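PDB 2OG5: L-asparagine oxygenase from Streptomyces coelicolor, which catalyses the iron(II)- and 2-oxoglutarate-dependent 3-hydroxylation of L-asparagine, supplying (2S,3S)-3-hydroxyasparagine for the calcium-dependent antibiotic, a non-ribosomal lipopeptide. Local coordinates for residues A[73-78]-A[133-138]; A[145-150]-A[347-352]; A[197-202]-A[296-301]; A[66-71]-A[129-134]; A[120-125]-A[151-156]. All blocks are in the same frame, centred on the assembly; numbering follows the deposited sequence. Where two conformers were deposited one is given.

Contact 1 of 5, residues A[73-78]-A[133-138]; sequences RNAWHA and LLMTAC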
# COMPACT_ATOMS: atom_id res chain seq x y z
N ARG A 73 -10.93 9.63 -12.13
CA ARG A 73 -11.83 8.52 -12.45
C ARG A 73 -12.14 8.49 -13.95
O ARG A 73 -12.06 7.45 -14.59
CB ARG A 73 -13.12 8.64 -11.64
CG ARG A 73 -14.08 7.47 -11.78
CD ARG A 73 -15.29 7.64 -10.87
NE ARG A 73 -14.83 7.60 -9.49
CZ ARG A 73 -14.81 8.61 -8.63
NH1 ARG A 73 -15.27 9.83 -8.95
NH2 ARG A 73 -14.31 8.39 -7.42
N ASN A 74 -12.50 9.64 -14.49
CA ASN A 74 -12.79 9.74 -15.92
C ASN A 74 -11.57 9.42 -16.77
O ASN A 74 -11.67 8.74 -17.80
CB ASN A 74 -13.35 11.12 -16.25
CG ASN A 74 -14.78 11.31 -15.72
OD1 ASN A 74 -15.13 12.39 -15.23
ND2 ASN A 74 -15.59 10.26 -15.81
N ALA A 75 -10.40 9.90 -16.35
CA ALA A 75 -9.16 9.68 -17.11
C ALA A 75 -8.74 8.21 -17.07
O ALA A 75 -8.19 7.69 -18.03
CB ALA A 75 -8.04 10.58 -16.59
N TRP A 76 -9.01 7.52 -15.95
CA TRP A 76 -8.72 6.09 -15.88
C TRP A 76 -9.35 5.35 -17.07
O TRP A 76 -8.76 4.46 -17.66
CB TRP A 76 -9.23 5.50 -14.57
CG TRP A 76 -9.22 4.02 -14.59
CD1 TRP A 76 -10.30 3.20 -14.76
CD2 TRP A 76 -8.08 3.17 -14.51
NE1 TRP A 76 -9.89 1.89 -14.77
CE2 TRP A 76 -8.53 1.84 -14.62
CE3 TRP A 76 -6.71 3.40 -14.35
CZ2 TRP A 76 -7.66 0.74 -14.56
CZ3 TRP A 76 -5.85 2.31 -14.29
CH2 TRP A 76 -6.33 1.01 -14.40
N HIS A 77 -10.57 5.72 -17.42
CA HIS A 77 -11.29 5.01 -18.47
C HIS A 77 -10.76 5.28 -19.87
O HIS A 77 -11.18 4.59 -20.81
CB HIS A 77 -12.78 5.26 -18.33
CG HIS A 77 -13.35 4.54 -17.15
ND1 HIS A 77 -13.48 3.17 -17.13
CD2 HIS A 77 -13.72 4.97 -15.92
CE1 HIS A 77 -13.94 2.79 -15.95
NE2 HIS A 77 -14.08 3.86 -15.20
N ALA A 78 -9.84 6.23 -20.01
CA ALA A 78 -9.09 6.43 -21.26
C ALA A 78 -7.86 5.50 -21.38
O ALA A 78 -7.27 5.42 -22.46
CB ALA A 78 -8.64 7.89 -21.39
N LEU A 133 -1.42 7.50 -9.55
CA LEU A 133 -1.97 6.81 -8.39
C LEU A 133 -3.48 6.96 -8.29
O LEU A 133 -4.17 5.98 -8.01
CB LEU A 133 -1.30 7.29 -7.11
CG LEU A 133 0.10 6.72 -6.87
CD1 LEU A 133 0.83 7.57 -5.83
CD2 LEU A 133 0.05 5.25 -6.41
N LEU A 134 -4.01 8.17 -8.48
CA LEU A 134 -5.43 8.36 -8.25
C LEU A 134 -6.26 7.76 -9.39
O LEU A 134 -7.37 7.26 -9.17
CB LEU A 134 -5.77 9.83 -7.96
CG LEU A 134 -5.20 10.37 -6.64
CD1 LEU A 134 -5.65 11.80 -6.35
CD2 LEU A 134 -5.55 9.47 -5.46
N MET A 135 -5.73 7.77 -10.61
CA MET A 135 -6.41 7.08 -11.72
C MET A 135 -6.51 5.59 -11.41
O MET A 135 -7.59 5.00 -11.49
CB MET A 135 -5.70 7.30 -13.06
CG MET A 135 -5.87 8.69 -13.63
SD MET A 135 -5.21 8.90 -15.30
CE MET A 135 -3.44 8.75 -15.01
N THR A 136 -5.41 4.98 -11.01
CA THR A 136 -5.41 3.54 -10.72
C THR A 136 -6.32 3.21 -9.54
O THR A 136 -7.03 2.20 -9.57
CB THR A 136 -4.00 3.01 -10.44
OG1 THR A 136 -3.13 3.40 -11.51
CG2 THR A 136 -4.01 1.48 -10.32
N ALA A 137 -6.33 4.06 -8.52
CA ALA A 137 -7.21 3.85 -7.37
C ALA A 137 -8.67 3.81 -7.81
O ALA A 137 -9.45 2.98 -7.34
CB ALA A 137 -7.00 4.94 -6.32
N CYS A 138 -9.04 4.73 -8.71
CA CYS A 138 -10.41 4.77 -9.21
C CYS A 138 -10.76 3.58 -10.11
O CYS A 138 -11.95 3.27 -10.29
CB CYS A 138 -10.66 6.09 -9.95
SG CYS A 138 -10.74 7.52 -8.90
O HOH W 1 -13.83 2.97 -12.52
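Trp76 lies against the backbone of residues 133-138, its six-membered ring carbon CE3 3.4 Å from Met135 O and CZ3 3.8 Å from Thr136 CA. With CG anti to the backbone N (chi1 167°), this torsion carries the six-membered ring to the Met135-Thr136 backbone. Both partners meet the ring obliquely, so the evidence supports close packing and no stack. Thr136 OG1 comes near CZ3 but is hydrogen-bonded to Val132 O, one turn back in its own helix. This buried half continues at Met135, whose SD touches Ala75 CB at 3.5 Å; Ile51 and Leu55 of helix 42-58 close over the same methionine.

The other end is more open. Cys138 points at the partner helix, and its CB reaches Arg73 CA at 3.7 Å, the closest approach of that pair. Its SG lies 3.8 Å from Arg73 CB and sits obliquely to the guanidinium, which passes on to a salt bridge with Asp142 and a hydrogen bond with Tyr348. At the exposed His77, packing gives way to solvent: a water 2.8 Å from NE2 donates to Cys138 O at 2.9 Å, bridging the two segments. The CA atoms of Trp76 and Met135 are 4.9 Å apart, evidence of very close backbones. The whole is helix-on-helix packing, joining helices 66-76 and 128-140 beside the jelly-roll core of this clavaminate synthase-family oxygenase.

Contact 2 of 5, residues A[145-150]-A[347-352]; sequences AFLPEK and GYVLGA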
# COMPACT_ATOMS: atom_id res chain seq x y z
N ALA A 145 -8.08 7.75 2.55
CA ALA A 145 -7.04 8.01 3.54
C ALA A 145 -7.68 8.25 4.89
O ALA A 145 -8.89 8.35 4.99
CB ALA A 145 -6.16 9.17 3.14
N PHE A 146 -6.84 8.31 5.92
CA PHE A 146 -7.30 8.37 7.31
C PHE A 146 -6.83 9.67 7.91
O PHE A 146 -5.65 9.99 7.83
CB PHE A 146 -6.75 7.18 8.10
CG PHE A 146 -7.13 5.86 7.49
CD1 PHE A 146 -8.28 5.22 7.89
CD2 PHE A 146 -6.37 5.31 6.46
CE1 PHE A 146 -8.66 4.01 7.30
CE2 PHE A 146 -6.75 4.11 5.87
CZ PHE A 146 -7.89 3.47 6.28
N LEU A 147 -7.75 10.43 8.51
CA LEU A 147 -7.42 11.77 8.99
C LEU A 147 -6.19 11.80 9.93
O LEU A 147 -5.33 12.68 9.81
CB LEU A 147 -8.65 12.40 9.65
CG LEU A 147 -8.48 13.85 10.11
CD1 LEU A 147 -8.00 14.74 8.96
CD2 LEU A 147 -9.76 14.40 10.72
N PRO A 148 -6.09 10.84 10.87
CA PRO A 148 -4.93 10.85 11.77
C PRO A 148 -3.58 10.39 11.21
O PRO A 148 -2.57 10.41 11.94
CB PRO A 148 -5.35 9.88 12.89
CG PRO A 148 -6.80 9.76 12.77
CD PRO A 148 -7.06 9.83 11.30
N GLU A 149 -3.54 9.99 9.94
CA GLU A 149 -2.31 9.50 9.32
C GLU A 149 -1.99 10.33 8.06
O GLU A 149 -2.78 10.36 7.11
CB GLU A 149 -2.48 8.02 8.97
CG GLU A 149 -1.39 7.40 8.11
CD GLU A 149 -1.73 5.99 7.67
OE1 GLU A 149 -2.85 5.75 7.16
OE2 GLU A 149 -0.84 5.11 7.82
N LYS A 150 -0.85 11.02 8.08
CA LYS A 150 -0.46 11.88 6.97
C LYS A 150 -1.56 12.92 6.65
O LYS A 150 -1.77 13.30 5.48
CB LYS A 150 -0.13 11.03 5.73
CG LYS A 150 1.11 10.15 5.89
CD LYS A 150 2.38 10.91 5.59
CE LYS A 150 3.47 10.01 5.04
NZ LYS A 150 4.55 10.83 4.47
N GLY A 347 -16.89 12.27 1.52
CA GLY A 347 -15.55 12.51 1.01
C GLY A 347 -14.67 11.27 1.04
O GLY A 347 -15.16 10.15 1.18
N TYR A 348 -13.38 11.47 0.88
CA TYR A 348 -12.42 10.38 0.76
C TYR A 348 -11.55 10.21 2.01
O TYR A 348 -10.66 9.37 2.03
CB TYR A 348 -11.53 10.59 -0.46
CG TYR A 348 -12.29 10.56 -1.76
CD1 TYR A 348 -12.62 9.35 -2.37
CD2 TYR A 348 -12.72 11.74 -2.37
CE1 TYR A 348 -13.31 9.32 -3.55
CE2 TYR A 348 -13.42 11.70 -3.57
CZ TYR A 348 -13.72 10.49 -4.15
OH TYR A 348 -14.42 10.44 -5.33
N VAL A 349 -11.82 11.01 3.04
CA VAL A 349 -11.02 10.99 4.26
C VAL A 349 -11.84 10.39 5.40
O VAL A 349 -12.88 10.92 5.79
CB VAL A 349 -10.56 12.41 4.64
CG1 VAL A 349 -9.74 12.39 5.95
CG2 VAL A 349 -9.76 13.04 3.49
N LEU A 350 -11.36 9.26 5.92
CA LEU A 350 -12.03 8.53 6.98
C LEU A 350 -11.57 9.03 8.34
O LEU A 350 -10.36 9.16 8.59
CB LEU A 350 -11.74 7.02 6.86
CG LEU A 350 -12.44 6.23 5.74
CD1 LEU A 350 -11.84 6.53 4.38
CD2 LEU A 350 -12.31 4.73 6.03
N GLY A 351 -12.53 9.32 9.20
CA GLY A 351 -12.25 9.68 10.58
C GLY A 351 -13.02 8.77 11.50
O GLY A 351 -13.18 7.58 11.22
N ALA A 352 -13.51 9.32 12.60
CA ALA A 352 -14.21 8.52 13.61
C ALA A 352 -15.64 8.24 13.18
O ALA A 352 -16.27 9.05 12.48
CB ALA A 352 -14.22 9.26 14.94
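Ala145 and Phe146 pair in parallel with Val349 and Leu350, and three backbone hydrogen bonds define the register. Ala145 N donates to Tyr348 O at 3.1 Å with an N-H...O angle of 151°. Ala145 O then accepts from Leu350 N at 2.8 Å, nearly straight at 176° and in the carbonyl plane. Last, Leu147 N donates to Leu350 O at 2.9 Å, from a direction tilted off that carbonyl's plane. Both polar backbone atoms of Ala145 and both of Leu350 are thereby satisfied across the contact, while Phe146 O turns to its own segment and accepts from Glu149 N at 3.0 Å, closing a type I beta turn.

On one face of the sheet Phe146, its CG anti to the carbonyl carbon (chi1 -57°), sets its ring next to Leu350; the two run alongside each other in the same direction, CE1 3.9 Å from CD2. Ala145 and Val349 are on the opposite face; just past the strand, Leu147 CB meets Val349 CG1 at 3.9 Å. The Phe146 ring also touches Asn182, an L-asparagine-binding residue. The short strand 349-350 thus extends the major jelly-roll sheet beyond strand 142-146, whose following turn delivers Glu149 to the L-asparagine site.

Contact 3 of 5, residues A[197-202]-A[296-301]; sequences LRADPT and LLPGEL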
# COMPACT_ATOMS: atom_id res chain seq x y z
N LEU A 197 9.22 6.83 -7.47
CA LEU A 197 9.70 8.02 -8.16
C LEU A 197 11.22 8.00 -8.30
O LEU A 197 11.76 8.40 -9.33
CB LEU A 197 9.28 9.28 -7.41
CG LEU A 197 7.78 9.55 -7.30
CD1 LEU A 197 7.53 10.88 -6.61
CD2 LEU A 197 7.07 9.51 -8.65
N ARG A 198 11.89 7.56 -7.25
CA ARG A 198 13.35 7.50 -7.24
C ARG A 198 13.73 6.25 -6.46
O ARG A 198 13.24 6.03 -5.35
CB ARG A 198 13.89 8.77 -6.57
CG ARG A 198 15.39 8.91 -6.57
CD ARG A 198 15.82 10.29 -6.10
NE ARG A 198 15.63 11.31 -7.14
CZ ARG A 198 15.06 12.50 -6.97
NH1 ARG A 198 14.58 12.88 -5.79
NH2 ARG A 198 14.99 13.33 -8.00
N ALA A 199 14.56 5.40 -7.05
CA ALA A 199 15.02 4.19 -6.39
C ALA A 199 15.97 4.52 -5.25
O ALA A 199 16.59 5.57 -5.23
CB ALA A 199 15.69 3.26 -7.39
N ASP A 200 16.08 3.61 -4.29
CA ASP A 200 17.14 3.69 -3.28
C ASP A 200 18.48 3.55 -3.98
O ASP A 200 18.79 2.47 -4.47
CB ASP A 200 17.01 2.57 -2.25
CG ASP A 200 18.25 2.41 -1.37
OD1 ASP A 200 18.94 3.41 -1.06
OD2 ASP A 200 18.55 1.26 -1.00
N PRO A 201 19.30 4.62 -4.01
CA PRO A 201 20.56 4.51 -4.73
C PRO A 201 21.58 3.59 -4.06
O PRO A 201 22.55 3.20 -4.71
CB PRO A 201 21.07 5.95 -4.73
CG PRO A 201 20.53 6.54 -3.49
CD PRO A 201 19.15 5.94 -3.38
N THR A 202 21.39 3.28 -2.78
CA THR A 202 22.39 2.54 -2.02
C THR A 202 22.33 1.04 -2.27
O THR A 202 23.28 0.32 -1.94
CB THR A 202 22.28 2.77 -0.51
OG1 THR A 202 21.13 2.08 -0.01
CG2 THR A 202 22.20 4.27 -0.15
N LEU A 296 12.30 -1.42 -5.93
CA LEU A 296 11.50 -0.70 -6.91
C LEU A 296 12.35 0.31 -7.68
O LEU A 296 13.29 0.90 -7.13
CB LEU A 296 10.33 0.00 -6.22
CG LEU A 296 9.28 -0.94 -5.61
CD1 LEU A 296 8.37 -0.18 -4.64
CD2 LEU A 296 8.50 -1.63 -6.71
N LEU A 297 12.02 0.49 -8.96
CA LEU A 297 12.70 1.43 -9.84
C LEU A 297 11.70 2.48 -10.33
O LEU A 297 10.49 2.24 -10.34
CB LEU A 297 13.26 0.69 -11.06
CG LEU A 297 14.28 -0.42 -10.77
CD1 LEU A 297 14.62 -1.16 -12.05
CD2 LEU A 297 15.51 0.16 -10.10
N PRO A 298 12.20 3.64 -10.76
CA PRO A 298 11.30 4.67 -11.24
C PRO A 298 10.30 4.17 -12.29
O PRO A 298 10.68 3.44 -13.21
CB PRO A 298 12.26 5.72 -11.81
CG PRO A 298 13.48 5.55 -10.97
CD PRO A 298 13.60 4.09 -10.80
N GLY A 299 9.03 4.53 -12.12
CA GLY A 299 7.98 4.11 -13.03
C GLY A 299 7.37 2.76 -12.70
O GLY A 299 6.51 2.29 -13.44
N GLU A 300 7.83 2.14 -11.62
CA GLU A 300 7.25 0.88 -11.17
C GLU A 300 6.19 1.15 -10.12
O GLU A 300 6.38 1.98 -9.23
CB GLU A 300 8.31 -0.06 -10.62
CG GLU A 300 9.28 -0.48 -11.69
CD GLU A 300 10.24 -1.56 -11.26
OE1 GLU A 300 10.40 -1.75 -10.03
OE2 GLU A 300 10.82 -2.20 -12.17
N LEU A 301 5.07 0.45 -10.25
CA LEU A 301 3.93 0.55 -9.34
C LEU A 301 3.65 -0.83 -8.76
O LEU A 301 3.26 -1.73 -9.50
CB LEU A 301 2.69 1.03 -10.11
CG LEU A 301 1.37 1.10 -9.35
CD1 LEU A 301 1.46 2.12 -8.22
CD2 LEU A 301 0.21 1.44 -10.30
O HOH W 2 14.09 1.60 -4.57
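The puckered pyrrolidine ring of Pro298 lays its CB, CG and CD carbons against the backbone of Leu197 to Ala199. CB and CG border Leu197 O, with CB 3.7 Å from it, while CD reaches Ala199 CB at 4.1 Å. Pro298 occupies the second position of a type II beta turn from Leu297 to Glu300, closed by Glu300 N donating to Leu297 O at 3.0 Å. The opposing chain turns a corner at 197, where Leu197 and Arg198 both face Trp326 as a classic beta bulge. The contact joins two jelly-roll loops, those leading out of strand 191-196 and into strand 301-305.

The planar groups are carboxylates. Glu300 OE1 bonds back to the turn's first residue, accepting from Leu297 N at 3.0 Å from above its plane; OE2 forms a salt bridge with Arg103. Asp200 OD1 makes an Asx turn, met by Thr202 N from above and by Thr202 OG1 on its syn lone pair. Ala199 CB lies 3.4 Å from Leu296 O, and Leu297, its CG anti to the carbonyl carbon (chi1 -59°), brings CD2 back to that methyl. One water ties the segments together, accepting from Asp200 N at 2.8 Å and donating to Leu296 O at 2.8 Å.

Contact 4 of 5, residues A[66-71]-A[129-134]; sequences AEWVEA and GAAVLL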
# COMPACT_ATOMS: atom_id res chain seq x y z
N ALA A 66 -12.51 16.62 -4.40
CA ALA A 66 -13.39 15.66 -5.07
C ALA A 66 -13.42 15.85 -6.59
O ALA A 66 -13.50 14.88 -7.32
CB ALA A 66 -14.81 15.73 -4.48
N GLU A 67 -13.34 17.09 -7.07
CA GLU A 67 -13.40 17.32 -8.51
C GLU A 67 -12.17 16.77 -9.25
O GLU A 67 -12.26 16.43 -10.42
CB GLU A 67 -13.59 18.81 -8.83
CG GLU A 67 -12.39 19.69 -8.55
CD GLU A 67 -12.71 21.15 -8.71
OE1 GLU A 67 -13.14 21.54 -9.82
OE2 GLU A 67 -12.55 21.90 -7.72
N TRP A 68 -11.04 16.71 -8.55
CA TRP A 68 -9.81 16.18 -9.15
C TRP A 68 -9.89 14.67 -9.15
O TRP A 68 -9.50 14.03 -10.12
CB TRP A 68 -8.59 16.66 -8.36
CG TRP A 68 -7.31 16.82 -9.16
CD1 TRP A 68 -6.86 17.97 -9.72
CD2 TRP A 68 -6.31 15.82 -9.43
NE1 TRP A 68 -5.66 17.76 -10.34
CE2 TRP A 68 -5.29 16.45 -10.17
CE3 TRP A 68 -6.17 14.46 -9.12
CZ2 TRP A 68 -4.17 15.77 -10.61
CZ3 TRP A 68 -5.05 13.80 -9.55
CH2 TRP A 68 -4.06 14.46 -10.28
N VAL A 69 -10.39 14.09 -8.06
CA VAL A 69 -10.59 12.63 -8.03
C VAL A 69 -11.56 12.23 -9.14
O VAL A 69 -11.35 11.22 -9.79
CB VAL A 69 -11.05 12.11 -6.65
CG1 VAL A 69 -11.21 10.59 -6.67
CG2 VAL A 69 -10.03 12.47 -5.57
N GLU A 70 -12.62 13.02 -9.36
CA GLU A 70 -13.55 12.76 -10.46
C GLU A 70 -12.85 12.81 -11.83
O GLU A 70 -13.08 11.95 -12.67
CB GLU A 70 -14.71 13.77 -10.42
CG GLU A 70 -15.80 13.54 -11.47
CD GLU A 70 -16.94 14.55 -11.38
OE1 GLU A 70 -16.91 15.42 -10.48
OE2 GLU A 70 -17.85 14.50 -12.24
N ALA A 71 -11.99 13.81 -12.04
CA ALA A 71 -11.21 13.87 -13.29
C ALA A 71 -10.32 12.63 -13.43
O ALA A 71 -10.17 12.08 -14.53
CB ALA A 71 -10.37 15.13 -13.35
N GLY A 129 2.77 11.87 -10.58
CA GLY A 129 2.64 10.78 -9.62
C GLY A 129 1.25 10.69 -9.01
O GLY A 129 0.68 9.59 -8.90
N ALA A 130 0.70 11.83 -8.63
CA ALA A 130 -0.68 11.86 -8.13
C ALA A 130 -1.66 11.39 -9.20
O ALA A 130 -2.63 10.69 -8.89
CB ALA A 130 -1.06 13.26 -7.65
N ALA A 131 -1.43 11.78 -10.44
CA ALA A 131 -2.30 11.39 -11.55
C ALA A 131 -2.31 9.88 -11.71
O ALA A 131 -3.36 9.25 -11.74
CB ALA A 131 -1.86 12.08 -12.86
N VAL A 132 -1.14 9.28 -11.81
CA VAL A 132 -1.04 7.83 -11.95
C VAL A 132 -1.73 7.09 -10.78
O VAL A 132 -2.52 6.16 -10.99
CB VAL A 132 0.42 7.39 -12.07
CG1 VAL A 132 0.55 5.88 -11.96
CG2 VAL A 132 1.01 7.90 -13.38
N LEU A 133 -1.42 7.50 -9.55
CA LEU A 133 -1.97 6.81 -8.39
C LEU A 133 -3.48 6.96 -8.29
O LEU A 133 -4.17 5.98 -8.01
CB LEU A 133 -1.30 7.29 -7.11
CG LEU A 133 0.10 6.72 -6.87
CD1 LEU A 133 0.83 7.57 -5.83
CD2 LEU A 133 0.05 5.25 -6.41
N LEU A 134 -4.01 8.17 -8.48
CA LEU A 134 -5.43 8.36 -8.25
C LEU A 134 -6.26 7.76 -9.39
O LEU A 134 -7.37 7.26 -9.17
CB LEU A 134 -5.77 9.83 -7.96
CG LEU A 134 -5.20 10.37 -6.64
CD1 LEU A 134 -5.65 11.80 -6.35
CD2 LEU A 134 -5.55 9.47 -5.46
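Trp68 projects its indole like a blade into the surface of helix 128-140, led by CH2, which comes to 3.8 Å from Ala131 CA. The hollow it enters has small walls: CH2 is 4.2 Å from Ala130 CB and 4.1 Å from Ala131 CB, so the two methyls border the same ring corner. Ala131 CA and Ala130 O both lie at the edge of the indole, near its plane, which shows that the ring arrives rim first and does not lie flat on the helix. Its CG is roughly anti to the backbone N (chi1 -150°), and that torsion sends the ring toward helix 128-140; the axes of segments 66-71 and 129-134 approach to 10.3 Å.

Leu134 is the bump that answers it. Its side chain crosses that of Trp68 at about a right angle, and CD1 touches CZ3 at 3.8 Å, oblique to the ring. The same CD1 reaches Val69 CG2 at 4.5 Å, so one methyl touches both Trp68 and Val69. The two helical segments cross at -69°, consistent with so few residues meeting. Around this buried contact, Leu55 of helix 42-58 packs on both Trp68 and Ala131, Val69 continues onto Leu154 and Tyr348, and Leu134 rests on Thr330 of strand 326-333.

Contact 5 of 5, residues A[120-125]-A[151-156]; sequences GSVQRE and NGALVQ. With ACY (acetic acid), chain C.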
# COMPACT_ATOMS: atom_id res chain seq x y z
N GLY A 120 5.73 13.35 7.47
CA GLY A 120 4.37 13.76 7.09
C GLY A 120 4.28 14.37 5.70
O GLY A 120 3.26 14.96 5.34
N SER A 121 5.34 14.21 4.90
CA SER A 121 5.39 14.72 3.53
C SER A 121 4.25 14.09 2.69
O SER A 121 4.10 12.88 2.69
CB SER A 121 6.75 14.34 2.92
OG SER A 121 6.93 14.93 1.65
N VAL A 122 3.47 14.93 2.02
CA VAL A 122 2.38 14.46 1.15
C VAL A 122 2.32 15.28 -0.14
O VAL A 122 2.90 16.36 -0.22
CB VAL A 122 1.00 14.52 1.88
CG1 VAL A 122 1.00 13.62 3.09
CG2 VAL A 122 0.68 15.96 2.27
N GLN A 123 1.59 14.77 -1.13
CA GLN A 123 1.48 15.42 -2.44
C GLN A 123 0.15 16.15 -2.54
O GLN A 123 -0.87 15.58 -2.95
CB GLN A 123 1.62 14.37 -3.56
CG GLN A 123 1.65 14.92 -4.97
CD GLN A 123 2.87 15.78 -5.23
OE1 GLN A 123 4.00 15.39 -4.89
NE2 GLN A 123 2.66 16.95 -5.80
N ARG A 124 0.15 17.43 -2.16
CA ARG A 124 -1.05 18.25 -2.20
C ARG A 124 -1.26 18.88 -3.57
O ARG A 124 -2.38 19.16 -3.96
CB ARG A 124 -0.98 19.38 -1.15
CG ARG A 124 -0.93 18.91 0.30
CD ARG A 124 -2.23 18.29 0.73
NE ARG A 124 -2.22 17.89 2.14
CZ ARG A 124 -3.14 17.13 2.71
NH1 ARG A 124 -4.17 16.68 2.00
NH2 ARG A 124 -3.06 16.81 4.00
N GLU A 125 -0.17 19.15 -4.29
CA GLU A 125 -0.28 19.75 -5.63
C GLU A 125 -0.47 18.70 -6.70
O GLU A 125 -0.04 17.56 -6.54
CB GLU A 125 0.98 20.57 -5.94
CG GLU A 125 1.18 21.75 -5.01
CD GLU A 125 0.07 22.78 -5.10
OE1 GLU A 125 -0.51 22.96 -6.19
OE2 GLU A 125 -0.22 23.42 -4.07
N ASN A 151 -2.26 13.36 7.69
CA ASN A 151 -3.30 14.38 7.57
C ASN A 151 -4.37 14.05 6.52
O ASN A 151 -4.99 14.94 5.94
CB ASN A 151 -2.67 15.76 7.34
CG ASN A 151 -1.90 16.28 8.55
OD1 ASN A 151 -1.99 15.73 9.66
ND2 ASN A 151 -1.15 17.36 8.36
N GLY A 152 -4.62 12.76 6.32
CA GLY A 152 -5.67 12.32 5.41
C GLY A 152 -5.39 12.54 3.94
O GLY A 152 -6.30 12.41 3.13
N ALA A 153 -4.14 12.83 3.58
CA ALA A 153 -3.79 13.06 2.17
C ALA A 153 -3.96 11.78 1.36
O ALA A 153 -3.60 10.70 1.81
CB ALA A 153 -2.38 13.54 2.04
N LEU A 154 -4.50 11.91 0.15
CA LEU A 154 -4.68 10.73 -0.70
C LEU A 154 -3.39 10.20 -1.29
O LEU A 154 -3.31 9.01 -1.59
CB LEU A 154 -5.65 11.02 -1.84
CG LEU A 154 -7.05 11.42 -1.40
CD1 LEU A 154 -7.96 11.57 -2.62
CD2 LEU A 154 -7.64 10.44 -0.40
N VAL A 155 -2.39 11.06 -1.45
CA VAL A 155 -1.10 10.68 -2.02
C VAL A 155 -0.01 11.04 -1.02
O VAL A 155 0.24 12.24 -0.77
CB VAL A 155 -0.87 11.34 -3.39
CG1 VAL A 155 0.48 10.93 -3.95
CG2 VAL A 155 -2.01 10.99 -4.38
N GLN A 156 0.66 10.03 -0.48
CA GLN A 156 1.57 10.20 0.66
C GLN A 156 2.99 9.81 0.28
O GLN A 156 3.19 8.82 -0.42
CB GLN A 156 1.09 9.35 1.84
CG GLN A 156 -0.39 9.60 2.18
CD GLN A 156 -0.96 8.74 3.29
OE1 GLN A 156 -0.25 7.94 3.91
NE2 GLN A 156 -2.26 8.88 3.51
C ACY C . 0.23 18.33 4.79
O ACY C . -0.61 17.69 5.46
OXT ACY C . -0.01 18.89 3.70
CH3 ACY C . 1.61 18.41 5.35
O HOH W 3 -2.76 14.04 -1.57
O HOH W 4 -6.72 15.81 3.11
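Two loops of the jelly-roll oxygenase meet here, the one entering helix 128-140 and the one leading into strand 156-158, through a single beta bridge of Val122 with Gln156. Its bond runs from Gln123 N to Val155 O, 2.9 Å long and almost straight at 176°. A water lies 2.8 Å from Gln123 O and accepts from Val155 N. Beside the bridge, Val122 CB presses on Ala153 CB at 3.5 Å, and Gln123 CB meets Val155 CG1 at 3.6 Å.

Arg124 bends at chi2 (-69°), bringing its guanidinium back over residues 151-153. One face receives Ala153 CB, while the edge serves a bound acetic acid, probably from the crystallisation liquor and present as acetate: NE donates to OXT at 2.9 Å and NH2 to O at 3.0 Å. Asn151 ND2 also grips that O; the bond from Arg124 NH2 to Asn151 O is weak, at 3.3 Å. Gln156 NE2 donates to Ala153 O in the carbonyl plane, and OE1 accepts from Arg329, an L-asparagine-binding residue. The chemistry implies a guanidinium whose counter-charge within the protein is Asp64, salt-bridged to NH1, with the acetate probably adding a second in the crystal, and a glutamine amide fixed in rotation that probably helps position Arg329.

Contacts 1 and 4 are successive parts of one helix pair, 66-76 with 128-140; their centres are 7 Å apart, and Cys138 SG meets Val69 CG1 at 3.8 Å. Tyr348 ties contact 2 to both: its OH is hydrogen-bonded to Arg73 NH2 at 2.9 Å and touches Val69. Contact 5 joins this group through Leu134 CD2, 3.9 Å from Leu154 CB, and meets contact 2 where Lys150 NZ approaches Ser121 O at 2.8 Å. Contact 3 touches contacts 1 and 4, Leu301 CD1 lying 3.9 Å from Leu133 CD2, but stays about 11 Å from contact 2 at the nearest atoms. Phe146, Gln156 and Leu296 have side chains about 10, 9 and 12 Å from the sodium ion held by His179, Glu181 and His311, the iron-binding residues.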